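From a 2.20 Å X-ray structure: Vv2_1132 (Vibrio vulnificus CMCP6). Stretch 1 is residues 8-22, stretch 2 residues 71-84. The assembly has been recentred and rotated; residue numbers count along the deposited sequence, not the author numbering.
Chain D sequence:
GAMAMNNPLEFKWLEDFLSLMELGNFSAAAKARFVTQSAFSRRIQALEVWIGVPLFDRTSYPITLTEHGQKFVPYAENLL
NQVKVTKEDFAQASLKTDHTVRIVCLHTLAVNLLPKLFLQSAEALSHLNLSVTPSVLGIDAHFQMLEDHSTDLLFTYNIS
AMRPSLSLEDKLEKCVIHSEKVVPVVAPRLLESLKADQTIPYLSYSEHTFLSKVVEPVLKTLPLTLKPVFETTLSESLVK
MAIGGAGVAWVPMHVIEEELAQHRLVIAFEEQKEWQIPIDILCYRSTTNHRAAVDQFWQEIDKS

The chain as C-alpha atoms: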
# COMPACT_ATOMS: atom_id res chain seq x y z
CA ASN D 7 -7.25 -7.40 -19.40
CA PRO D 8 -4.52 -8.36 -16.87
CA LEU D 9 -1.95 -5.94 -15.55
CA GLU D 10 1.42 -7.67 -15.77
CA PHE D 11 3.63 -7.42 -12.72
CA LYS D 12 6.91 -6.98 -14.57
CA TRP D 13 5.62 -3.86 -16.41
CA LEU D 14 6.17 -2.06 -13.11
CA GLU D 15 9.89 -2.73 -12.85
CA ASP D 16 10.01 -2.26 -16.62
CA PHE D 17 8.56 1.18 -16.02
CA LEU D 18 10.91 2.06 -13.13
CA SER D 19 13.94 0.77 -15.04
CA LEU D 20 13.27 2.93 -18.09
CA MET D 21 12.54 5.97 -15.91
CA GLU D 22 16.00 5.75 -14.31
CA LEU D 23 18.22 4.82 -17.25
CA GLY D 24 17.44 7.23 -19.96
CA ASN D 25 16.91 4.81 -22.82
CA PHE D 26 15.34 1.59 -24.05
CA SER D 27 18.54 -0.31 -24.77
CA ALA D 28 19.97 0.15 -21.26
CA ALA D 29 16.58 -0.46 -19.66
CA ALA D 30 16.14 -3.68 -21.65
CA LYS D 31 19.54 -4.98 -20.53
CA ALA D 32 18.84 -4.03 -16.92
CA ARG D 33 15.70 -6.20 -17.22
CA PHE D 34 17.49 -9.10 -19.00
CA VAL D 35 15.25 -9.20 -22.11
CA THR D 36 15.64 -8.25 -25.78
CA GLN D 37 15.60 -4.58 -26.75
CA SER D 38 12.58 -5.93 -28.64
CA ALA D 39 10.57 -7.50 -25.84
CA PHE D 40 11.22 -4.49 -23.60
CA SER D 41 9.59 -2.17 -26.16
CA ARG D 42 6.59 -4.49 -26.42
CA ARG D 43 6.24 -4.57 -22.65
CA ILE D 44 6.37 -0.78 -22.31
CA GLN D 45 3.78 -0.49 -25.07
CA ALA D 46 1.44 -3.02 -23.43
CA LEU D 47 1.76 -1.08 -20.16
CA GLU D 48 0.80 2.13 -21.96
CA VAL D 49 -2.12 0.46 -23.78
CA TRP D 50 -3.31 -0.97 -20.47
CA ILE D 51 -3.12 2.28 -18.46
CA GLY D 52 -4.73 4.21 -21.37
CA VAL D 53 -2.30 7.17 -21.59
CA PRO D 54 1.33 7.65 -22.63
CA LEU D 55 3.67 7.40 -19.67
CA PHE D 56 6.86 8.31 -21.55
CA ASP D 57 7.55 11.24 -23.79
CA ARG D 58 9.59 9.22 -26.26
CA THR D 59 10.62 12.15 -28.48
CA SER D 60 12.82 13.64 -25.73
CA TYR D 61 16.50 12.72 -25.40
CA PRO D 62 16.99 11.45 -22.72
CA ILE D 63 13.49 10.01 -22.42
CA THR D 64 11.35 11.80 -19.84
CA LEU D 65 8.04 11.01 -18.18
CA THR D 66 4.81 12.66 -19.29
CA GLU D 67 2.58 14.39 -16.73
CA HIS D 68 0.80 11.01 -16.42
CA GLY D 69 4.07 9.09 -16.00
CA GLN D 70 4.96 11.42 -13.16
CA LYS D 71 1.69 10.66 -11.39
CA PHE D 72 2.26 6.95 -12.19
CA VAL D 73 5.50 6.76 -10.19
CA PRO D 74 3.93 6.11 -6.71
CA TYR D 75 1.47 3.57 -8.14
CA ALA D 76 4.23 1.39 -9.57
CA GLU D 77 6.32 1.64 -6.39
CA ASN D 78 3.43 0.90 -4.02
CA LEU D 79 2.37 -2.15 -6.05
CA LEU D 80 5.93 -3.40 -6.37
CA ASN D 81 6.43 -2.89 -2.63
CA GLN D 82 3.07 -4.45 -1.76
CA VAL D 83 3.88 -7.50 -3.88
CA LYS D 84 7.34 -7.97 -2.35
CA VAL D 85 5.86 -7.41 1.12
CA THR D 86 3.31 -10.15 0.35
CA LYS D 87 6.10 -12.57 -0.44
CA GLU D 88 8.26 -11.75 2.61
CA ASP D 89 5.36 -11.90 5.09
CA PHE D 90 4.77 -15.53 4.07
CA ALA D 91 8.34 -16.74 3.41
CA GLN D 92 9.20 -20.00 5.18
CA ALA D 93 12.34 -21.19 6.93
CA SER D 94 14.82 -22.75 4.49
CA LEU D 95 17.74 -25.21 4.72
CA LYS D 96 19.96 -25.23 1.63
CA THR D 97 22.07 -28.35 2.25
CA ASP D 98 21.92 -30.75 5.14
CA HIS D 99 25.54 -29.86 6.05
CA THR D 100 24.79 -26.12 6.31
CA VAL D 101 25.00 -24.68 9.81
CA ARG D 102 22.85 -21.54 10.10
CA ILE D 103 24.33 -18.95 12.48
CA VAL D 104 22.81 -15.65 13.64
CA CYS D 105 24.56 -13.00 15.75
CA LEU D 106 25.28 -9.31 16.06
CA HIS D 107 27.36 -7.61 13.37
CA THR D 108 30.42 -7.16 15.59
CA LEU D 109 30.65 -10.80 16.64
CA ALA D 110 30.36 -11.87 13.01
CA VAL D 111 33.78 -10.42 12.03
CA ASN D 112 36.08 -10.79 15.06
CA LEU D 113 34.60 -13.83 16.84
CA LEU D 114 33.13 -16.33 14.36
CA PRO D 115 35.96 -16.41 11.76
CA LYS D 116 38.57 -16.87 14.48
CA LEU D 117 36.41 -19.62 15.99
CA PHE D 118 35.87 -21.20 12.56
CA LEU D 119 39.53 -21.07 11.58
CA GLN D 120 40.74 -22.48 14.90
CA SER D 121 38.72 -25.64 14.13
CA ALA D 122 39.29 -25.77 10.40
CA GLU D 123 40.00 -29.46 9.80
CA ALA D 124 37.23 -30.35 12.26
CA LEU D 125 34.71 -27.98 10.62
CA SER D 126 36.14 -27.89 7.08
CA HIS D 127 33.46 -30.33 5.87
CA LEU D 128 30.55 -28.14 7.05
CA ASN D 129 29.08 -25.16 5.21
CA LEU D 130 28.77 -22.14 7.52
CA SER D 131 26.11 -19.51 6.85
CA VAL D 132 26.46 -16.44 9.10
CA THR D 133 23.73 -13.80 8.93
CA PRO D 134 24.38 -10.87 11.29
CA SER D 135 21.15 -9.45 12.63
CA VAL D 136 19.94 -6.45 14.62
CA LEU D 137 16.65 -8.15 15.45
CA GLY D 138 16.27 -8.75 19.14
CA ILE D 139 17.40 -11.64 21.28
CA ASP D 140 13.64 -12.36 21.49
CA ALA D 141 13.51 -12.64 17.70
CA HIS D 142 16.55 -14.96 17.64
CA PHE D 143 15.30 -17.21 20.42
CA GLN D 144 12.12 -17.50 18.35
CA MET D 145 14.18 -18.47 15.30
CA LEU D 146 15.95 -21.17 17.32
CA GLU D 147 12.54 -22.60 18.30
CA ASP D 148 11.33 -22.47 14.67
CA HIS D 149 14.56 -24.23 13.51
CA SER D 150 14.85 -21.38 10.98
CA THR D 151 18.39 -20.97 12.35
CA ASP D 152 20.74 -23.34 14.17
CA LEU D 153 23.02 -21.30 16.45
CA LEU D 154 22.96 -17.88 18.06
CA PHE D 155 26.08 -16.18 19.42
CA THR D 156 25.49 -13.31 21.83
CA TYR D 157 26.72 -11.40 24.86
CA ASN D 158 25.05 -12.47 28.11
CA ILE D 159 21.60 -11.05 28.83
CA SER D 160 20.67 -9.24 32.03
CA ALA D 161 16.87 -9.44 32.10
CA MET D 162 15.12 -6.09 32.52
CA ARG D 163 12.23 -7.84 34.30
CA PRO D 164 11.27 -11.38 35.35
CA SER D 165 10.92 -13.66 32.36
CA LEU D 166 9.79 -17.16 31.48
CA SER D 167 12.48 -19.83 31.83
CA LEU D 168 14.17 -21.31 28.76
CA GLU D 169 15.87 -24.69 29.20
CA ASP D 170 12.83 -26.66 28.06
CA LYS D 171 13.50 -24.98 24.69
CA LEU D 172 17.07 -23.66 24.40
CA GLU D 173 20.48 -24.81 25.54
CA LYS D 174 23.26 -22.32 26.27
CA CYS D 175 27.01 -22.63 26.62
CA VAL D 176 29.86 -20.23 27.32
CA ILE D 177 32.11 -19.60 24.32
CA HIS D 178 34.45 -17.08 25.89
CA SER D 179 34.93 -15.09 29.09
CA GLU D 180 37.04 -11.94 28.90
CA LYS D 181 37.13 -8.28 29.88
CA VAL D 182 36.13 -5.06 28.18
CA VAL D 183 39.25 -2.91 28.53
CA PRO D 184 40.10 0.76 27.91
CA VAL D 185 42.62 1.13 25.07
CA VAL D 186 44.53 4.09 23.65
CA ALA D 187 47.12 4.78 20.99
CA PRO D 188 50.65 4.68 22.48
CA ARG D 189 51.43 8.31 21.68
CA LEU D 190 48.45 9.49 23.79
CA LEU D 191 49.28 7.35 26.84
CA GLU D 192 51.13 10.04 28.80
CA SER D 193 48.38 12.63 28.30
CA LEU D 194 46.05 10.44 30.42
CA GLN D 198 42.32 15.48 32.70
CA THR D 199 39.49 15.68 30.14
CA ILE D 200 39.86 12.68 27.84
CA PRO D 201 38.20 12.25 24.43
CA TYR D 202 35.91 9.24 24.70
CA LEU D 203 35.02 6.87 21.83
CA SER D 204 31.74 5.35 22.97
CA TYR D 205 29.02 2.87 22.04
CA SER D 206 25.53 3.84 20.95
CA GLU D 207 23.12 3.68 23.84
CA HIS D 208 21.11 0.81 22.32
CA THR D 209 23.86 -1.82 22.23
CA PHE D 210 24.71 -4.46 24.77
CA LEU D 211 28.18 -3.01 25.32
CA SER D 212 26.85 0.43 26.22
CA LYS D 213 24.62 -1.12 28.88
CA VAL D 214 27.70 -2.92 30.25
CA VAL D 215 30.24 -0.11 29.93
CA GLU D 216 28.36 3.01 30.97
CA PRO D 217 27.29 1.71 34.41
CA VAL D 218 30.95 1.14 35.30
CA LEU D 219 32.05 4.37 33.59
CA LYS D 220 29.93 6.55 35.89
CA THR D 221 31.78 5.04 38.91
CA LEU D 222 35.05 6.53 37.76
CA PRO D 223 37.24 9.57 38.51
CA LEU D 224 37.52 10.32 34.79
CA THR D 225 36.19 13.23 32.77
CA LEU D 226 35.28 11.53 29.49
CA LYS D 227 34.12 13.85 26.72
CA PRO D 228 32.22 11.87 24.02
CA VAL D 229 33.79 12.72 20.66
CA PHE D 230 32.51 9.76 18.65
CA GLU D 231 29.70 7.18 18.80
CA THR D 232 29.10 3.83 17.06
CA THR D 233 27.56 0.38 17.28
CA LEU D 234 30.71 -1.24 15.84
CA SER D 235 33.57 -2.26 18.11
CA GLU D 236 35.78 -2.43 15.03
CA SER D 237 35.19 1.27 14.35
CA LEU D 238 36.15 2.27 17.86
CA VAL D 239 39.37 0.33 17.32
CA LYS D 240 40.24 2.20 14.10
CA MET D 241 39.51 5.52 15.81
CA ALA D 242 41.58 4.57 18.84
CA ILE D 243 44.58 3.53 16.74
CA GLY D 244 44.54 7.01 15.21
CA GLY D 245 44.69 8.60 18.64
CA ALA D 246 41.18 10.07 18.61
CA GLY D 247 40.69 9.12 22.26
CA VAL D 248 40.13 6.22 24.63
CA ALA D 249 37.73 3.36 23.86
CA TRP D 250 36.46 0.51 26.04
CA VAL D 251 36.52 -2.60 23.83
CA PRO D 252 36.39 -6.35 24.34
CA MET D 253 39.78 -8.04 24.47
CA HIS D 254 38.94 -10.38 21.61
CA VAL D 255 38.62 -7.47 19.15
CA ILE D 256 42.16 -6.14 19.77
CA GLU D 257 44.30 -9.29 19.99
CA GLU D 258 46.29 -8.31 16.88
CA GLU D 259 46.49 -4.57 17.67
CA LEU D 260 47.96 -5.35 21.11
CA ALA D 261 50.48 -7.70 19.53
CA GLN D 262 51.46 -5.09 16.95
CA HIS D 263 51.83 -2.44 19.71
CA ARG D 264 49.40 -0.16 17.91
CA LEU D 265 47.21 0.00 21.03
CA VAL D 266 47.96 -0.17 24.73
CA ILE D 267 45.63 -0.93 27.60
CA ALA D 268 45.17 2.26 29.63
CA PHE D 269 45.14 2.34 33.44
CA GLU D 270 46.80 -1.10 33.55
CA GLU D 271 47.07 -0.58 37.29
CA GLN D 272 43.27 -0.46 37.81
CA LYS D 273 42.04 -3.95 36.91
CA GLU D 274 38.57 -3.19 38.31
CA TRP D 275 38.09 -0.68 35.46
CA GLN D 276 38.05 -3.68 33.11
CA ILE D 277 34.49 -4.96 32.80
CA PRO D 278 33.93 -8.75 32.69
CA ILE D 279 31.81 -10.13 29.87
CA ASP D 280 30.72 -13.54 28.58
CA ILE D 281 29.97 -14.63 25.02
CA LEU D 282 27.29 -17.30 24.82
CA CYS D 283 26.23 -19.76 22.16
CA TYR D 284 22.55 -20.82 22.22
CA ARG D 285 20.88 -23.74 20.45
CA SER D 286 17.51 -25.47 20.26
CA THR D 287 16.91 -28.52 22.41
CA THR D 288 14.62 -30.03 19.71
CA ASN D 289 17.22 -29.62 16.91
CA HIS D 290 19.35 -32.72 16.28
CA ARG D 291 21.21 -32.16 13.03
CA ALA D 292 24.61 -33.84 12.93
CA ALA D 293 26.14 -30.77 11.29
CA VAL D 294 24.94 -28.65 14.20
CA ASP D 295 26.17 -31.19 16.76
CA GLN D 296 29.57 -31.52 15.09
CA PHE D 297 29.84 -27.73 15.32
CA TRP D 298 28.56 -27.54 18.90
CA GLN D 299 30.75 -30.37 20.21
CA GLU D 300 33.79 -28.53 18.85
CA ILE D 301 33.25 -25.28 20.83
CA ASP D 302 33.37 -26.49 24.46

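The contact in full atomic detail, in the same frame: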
# COMPACT_ATOMS: atom_id res chain seq x y z
N PRO D 8 -5.34 -8.27 -18.09
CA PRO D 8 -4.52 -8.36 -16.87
C PRO D 8 -3.35 -7.38 -16.84
O PRO D 8 -2.56 -7.32 -17.79
CB PRO D 8 -4.01 -9.81 -16.92
CG PRO D 8 -3.88 -10.09 -18.38
CD PRO D 8 -5.04 -9.37 -19.02
N LEU D 9 -3.22 -6.62 -15.76
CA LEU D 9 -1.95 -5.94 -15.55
C LEU D 9 -0.86 -6.98 -15.33
O LEU D 9 -1.06 -7.97 -14.63
CB LEU D 9 -2.02 -4.99 -14.37
CG LEU D 9 -0.73 -4.51 -13.74
CD1 LEU D 9 -0.21 -3.33 -14.51
CD2 LEU D 9 -1.02 -4.12 -12.30
N GLU D 10 0.30 -6.75 -15.91
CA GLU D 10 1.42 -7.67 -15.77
C GLU D 10 2.44 -7.10 -14.79
O GLU D 10 2.88 -5.96 -14.94
CB GLU D 10 2.08 -7.95 -17.12
CG GLU D 10 1.13 -8.61 -18.10
CD GLU D 10 1.76 -9.78 -18.81
OE1 GLU D 10 2.85 -10.22 -18.39
OE2 GLU D 10 1.16 -10.25 -19.80
N PHE D 11 2.81 -7.91 -13.81
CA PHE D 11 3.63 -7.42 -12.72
C PHE D 11 4.93 -6.82 -13.23
O PHE D 11 5.38 -5.78 -12.72
CB PHE D 11 3.88 -8.57 -11.73
CG PHE D 11 5.04 -8.34 -10.81
CD1 PHE D 11 4.87 -7.64 -9.64
CD2 PHE D 11 6.30 -8.86 -11.10
CE1 PHE D 11 5.93 -7.44 -8.77
CE2 PHE D 11 7.37 -8.65 -10.25
CZ PHE D 11 7.18 -7.94 -9.08
N LYS D 12 5.57 -7.45 -14.23
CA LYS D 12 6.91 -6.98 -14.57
C LYS D 12 6.91 -5.66 -15.35
O LYS D 12 7.96 -5.04 -15.46
CB LYS D 12 7.71 -8.05 -15.32
CG LYS D 12 6.92 -8.97 -16.21
CD LYS D 12 7.82 -10.04 -16.80
CE LYS D 12 7.90 -11.27 -15.88
NZ LYS D 12 8.98 -12.24 -16.29
N TRP D 13 5.75 -5.22 -15.86
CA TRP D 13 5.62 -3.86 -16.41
C TRP D 13 6.08 -2.81 -15.41
O TRP D 13 6.66 -1.77 -15.79
CB TRP D 13 4.15 -3.58 -16.77
CG TRP D 13 3.60 -4.39 -17.90
CD1 TRP D 13 4.32 -5.14 -18.80
CD2 TRP D 13 2.22 -4.53 -18.27
NE1 TRP D 13 3.46 -5.72 -19.70
CE2 TRP D 13 2.17 -5.37 -19.40
CE3 TRP D 13 1.02 -4.03 -17.76
CZ2 TRP D 13 0.98 -5.72 -20.01
CZ3 TRP D 13 -0.16 -4.38 -18.37
CH2 TRP D 13 -0.18 -5.21 -19.50
N LEU D 14 5.84 -3.05 -14.12
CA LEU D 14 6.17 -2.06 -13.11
C LEU D 14 7.67 -1.83 -13.02
O LEU D 14 8.15 -0.70 -13.13
CB LEU D 14 5.62 -2.49 -11.76
CG LEU D 14 4.13 -2.80 -11.80
CD1 LEU D 14 3.68 -3.28 -10.44
CD2 LEU D 14 3.36 -1.57 -12.20
N GLU D 15 8.44 -2.90 -12.84
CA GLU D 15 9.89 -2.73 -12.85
C GLU D 15 10.37 -2.29 -14.22
O GLU D 15 11.30 -1.49 -14.32
CB GLU D 15 10.61 -4.01 -12.40
CG GLU D 15 9.79 -4.88 -11.43
CD GLU D 15 10.49 -6.18 -11.03
OE1 GLU D 15 11.68 -6.11 -10.62
OE2 GLU D 15 9.87 -7.28 -11.12
N ASP D 16 9.73 -2.79 -15.29
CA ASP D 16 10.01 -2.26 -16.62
C ASP D 16 9.90 -0.75 -16.61
O ASP D 16 10.82 -0.04 -17.03
CB ASP D 16 9.04 -2.83 -17.66
CG ASP D 16 9.31 -4.28 -17.98
OD1 ASP D 16 10.39 -4.75 -17.59
OD2 ASP D 16 8.45 -4.95 -18.60
N PHE D 17 8.79 -0.25 -16.08
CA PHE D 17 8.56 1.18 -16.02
C PHE D 17 9.66 1.88 -15.21
O PHE D 17 10.31 2.81 -15.70
CB PHE D 17 7.18 1.47 -15.44
CG PHE D 17 7.00 2.90 -15.05
CD1 PHE D 17 6.58 3.85 -15.98
CD2 PHE D 17 7.27 3.32 -13.75
CE1 PHE D 17 6.43 5.18 -15.61
CE2 PHE D 17 7.14 4.65 -13.38
CZ PHE D 17 6.70 5.58 -14.32
N LEU D 18 9.86 1.46 -13.96
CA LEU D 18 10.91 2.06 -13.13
C LEU D 18 12.26 2.05 -13.84
O LEU D 18 12.96 3.07 -13.90
CB LEU D 18 11.01 1.31 -11.81
CG LEU D 18 9.80 1.38 -10.86
CD1 LEU D 18 10.19 1.09 -9.43
CD2 LEU D 18 9.12 2.72 -10.90
N SER D 19 12.62 0.90 -14.43
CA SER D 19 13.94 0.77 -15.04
C SER D 19 14.12 1.74 -16.20
O SER D 19 15.21 2.29 -16.37
CB SER D 19 14.19 -0.67 -15.50
OG SER D 19 15.22 -0.68 -16.47
N LEU D 20 13.08 1.97 -17.01
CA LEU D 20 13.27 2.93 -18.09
C LEU D 20 13.20 4.37 -17.59
O LEU D 20 13.78 5.26 -18.21
CB LEU D 20 12.25 2.69 -19.23
CG LEU D 20 11.91 3.86 -20.17
CD1 LEU D 20 13.11 4.28 -20.97
CD2 LEU D 20 10.80 3.45 -21.11
N MET D 21 12.53 4.61 -16.46
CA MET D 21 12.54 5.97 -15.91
C MET D 21 13.93 6.37 -15.42
O MET D 21 14.33 7.52 -15.58
CB MET D 21 11.53 6.07 -14.77
CG MET D 21 11.48 7.45 -14.09
SD MET D 21 10.55 7.42 -12.52
CE MET D 21 10.85 9.10 -11.89
N GLU D 22 14.67 5.43 -14.81
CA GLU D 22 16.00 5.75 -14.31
C GLU D 22 17.02 5.87 -15.44
O GLU D 22 17.48 6.97 -15.74
CB GLU D 22 16.45 4.73 -13.26
CG GLU D 22 16.21 3.26 -13.55
CD GLU D 22 16.93 2.35 -12.54
OE1 GLU D 22 17.94 2.78 -11.93
OE2 GLU D 22 16.48 1.20 -12.35
N LYS D 71 2.67 11.17 -12.36
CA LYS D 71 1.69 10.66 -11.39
C LYS D 71 1.75 9.14 -11.25
O LYS D 71 1.35 8.62 -10.21
CB LYS D 71 0.28 11.06 -11.80
CG LYS D 71 0.13 12.55 -12.15
CD LYS D 71 -0.30 13.35 -10.93
CE LYS D 71 -0.90 14.70 -11.34
NZ LYS D 71 0.17 15.58 -11.92
N PHE D 72 2.24 8.41 -12.26
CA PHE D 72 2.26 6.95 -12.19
C PHE D 72 3.35 6.43 -11.26
O PHE D 72 3.26 5.28 -10.80
CB PHE D 72 2.44 6.36 -13.59
CG PHE D 72 2.23 4.87 -13.66
CD1 PHE D 72 0.95 4.32 -13.66
CD2 PHE D 72 3.32 4.01 -13.71
CE1 PHE D 72 0.77 2.94 -13.71
CE2 PHE D 72 3.14 2.61 -13.75
CZ PHE D 72 1.87 2.08 -13.76
N VAL D 73 4.35 7.23 -10.95
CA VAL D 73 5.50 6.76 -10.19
C VAL D 73 5.06 6.12 -8.87
O VAL D 73 5.40 4.94 -8.64
CB VAL D 73 6.54 7.87 -9.98
CG1 VAL D 73 7.61 7.41 -9.03
CG2 VAL D 73 7.20 8.26 -11.35
N PRO D 74 4.30 6.78 -7.98
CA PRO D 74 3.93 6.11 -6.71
C PRO D 74 3.09 4.86 -6.90
O PRO D 74 3.14 3.97 -6.05
CB PRO D 74 3.14 7.19 -5.94
CG PRO D 74 2.63 8.14 -7.04
CD PRO D 74 3.77 8.16 -8.03
N TYR D 75 2.29 4.77 -7.96
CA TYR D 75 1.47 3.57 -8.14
C TYR D 75 2.35 2.35 -8.38
O TYR D 75 2.19 1.30 -7.76
CB TYR D 75 0.47 3.77 -9.29
CG TYR D 75 -0.62 4.78 -9.01
CD1 TYR D 75 -0.39 6.14 -9.24
CD2 TYR D 75 -1.86 4.40 -8.48
CE1 TYR D 75 -1.37 7.09 -8.99
CE2 TYR D 75 -2.85 5.35 -8.21
CZ TYR D 75 -2.59 6.69 -8.47
OH TYR D 75 -3.53 7.64 -8.22
N ALA D 76 3.33 2.50 -9.27
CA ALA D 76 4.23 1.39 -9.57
C ALA D 76 5.03 0.99 -8.33
O ALA D 76 5.18 -0.20 -8.04
CB ALA D 76 5.14 1.75 -10.73
N GLU D 77 5.53 1.97 -7.58
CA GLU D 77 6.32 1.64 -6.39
C GLU D 77 5.46 0.99 -5.30
O GLU D 77 5.87 -0.01 -4.70
CB GLU D 77 7.03 2.89 -5.86
CG GLU D 77 8.00 3.57 -6.86
CD GLU D 77 8.75 4.76 -6.26
OE1 GLU D 77 9.92 5.01 -6.65
OE2 GLU D 77 8.16 5.46 -5.39
N ASN D 78 4.26 1.51 -5.06
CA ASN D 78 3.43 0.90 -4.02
C ASN D 78 3.10 -0.55 -4.38
O ASN D 78 3.24 -1.46 -3.56
CB ASN D 78 2.17 1.74 -3.80
CG ASN D 78 2.49 3.13 -3.23
OD1 ASN D 78 3.37 3.28 -2.39
ND2 ASN D 78 1.75 4.15 -3.67
N LEU D 79 2.73 -0.79 -5.64
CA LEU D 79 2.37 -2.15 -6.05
C LEU D 79 3.56 -3.08 -5.95
O LEU D 79 3.47 -4.18 -5.39
CB LEU D 79 1.85 -2.14 -7.48
CG LEU D 79 0.39 -2.49 -7.69
CD1 LEU D 79 0.16 -2.66 -9.18
CD2 LEU D 79 0.07 -3.77 -6.97
N LEU D 80 4.70 -2.65 -6.51
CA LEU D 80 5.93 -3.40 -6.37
C LEU D 80 6.19 -3.72 -4.91
O LEU D 80 6.36 -4.89 -4.53
CB LEU D 80 7.09 -2.59 -6.96
CG LEU D 80 8.02 -3.35 -7.88
CD1 LEU D 80 7.24 -4.21 -8.86
CD2 LEU D 80 8.83 -2.32 -8.64
N ASN D 81 6.18 -2.69 -4.05
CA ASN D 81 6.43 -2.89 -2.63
C ASN D 81 5.37 -3.80 -2.00
O ASN D 81 5.70 -4.71 -1.22
CB ASN D 81 6.48 -1.55 -1.91
CG ASN D 81 6.53 -1.70 -0.40
OD1 ASN D 81 7.56 -2.12 0.15
ND2 ASN D 81 5.42 -1.38 0.28
N GLN D 82 4.11 -3.61 -2.35
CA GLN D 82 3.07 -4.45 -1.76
C GLN D 82 3.18 -5.89 -2.23
O GLN D 82 2.76 -6.82 -1.52
CB GLN D 82 1.70 -3.88 -2.07
CG GLN D 82 0.58 -4.52 -1.27
CD GLN D 82 0.77 -4.43 0.24
OE1 GLN D 82 0.85 -3.33 0.82
NE2 GLN D 82 0.84 -5.59 0.89
N VAL D 83 3.72 -6.12 -3.42
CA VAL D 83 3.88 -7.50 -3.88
C VAL D 83 5.05 -8.16 -3.16
O VAL D 83 4.93 -9.29 -2.66
CB VAL D 83 4.04 -7.55 -5.40
CG1 VAL D 83 4.63 -8.87 -5.81
CG2 VAL D 83 2.67 -7.30 -6.06
N LYS D 84 6.19 -7.46 -3.09
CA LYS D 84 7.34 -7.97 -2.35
C LYS D 84 6.99 -8.18 -0.87
O LYS D 84 7.33 -9.21 -0.28
CB LYS D 84 8.51 -6.99 -2.49
CG LYS D 84 9.57 -7.13 -1.40
CD LYS D 84 10.65 -6.05 -1.53
CE LYS D 84 11.00 -5.45 -0.17
NZ LYS D 84 10.41 -4.09 -0.01

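Leu14 lies at the centre of the contact. Its CA is 5.3 Å from the CA of Ala76, the nearest approach of the two backbones, and its side chain sits as a knob in a hole formed by Phe72, Ala76, Leu79 and Leu80. The methyl of Ala76 takes up little room, and Leu14 CD2 comes within 4.0 Å of Ala76 CB, while Leu14 CD1 packs 3.7 Å from Leu79 CB. Leu80 returns the arrangement, inserting among Phe11, Leu14, Glu15 and Leu18. Although its CA-to-CB bond points sideways, its end reaches across, so that Leu80 CD1 stands 3.7 Å from Leu14 CB and Leu80 CD2 3.8 Å from Leu18 CD1.

These knobs join a helix of residues 11-22 to a longer helix of which residues 71-84 are a part; the axes approach to 9.4 Å and their directions differ by 130°, closer to antiparallel than parallel. The early part of the first helix therefore meets the later turns of the second stretch. Here Phe11 CE1 lies 3.5 Å from both Leu80 CD1 and Val83 CG1, and nearby Leu9 CD2 touches Leu79 CD1 at 3.6 Å. Further along the first helix, the edge of Phe72 points at the face of Phe17, with centroids 5.0 Å apart and planes at 76°, a geometry that sets ring hydrogens against the π cloud. Val73 CG2 meets the edge of the Phe17 ring, 4.0 Å from Phe17 CZ, and lies 3.6 Å from Met21 SD.

Toward the polar edge, acidic residues contribute their aliphatic portions: Glu15 CG packs 3.7 Å from Leu80 CD1, and Glu77 CG lies 4.2 Å from Leu18 CD1. The Glu77 carboxylate is hydrogen-bonded elsewhere in the structure. No hydrogen bond crosses between the stretches; the contact, with 662 Å² of buried surface, is held by apolar packing.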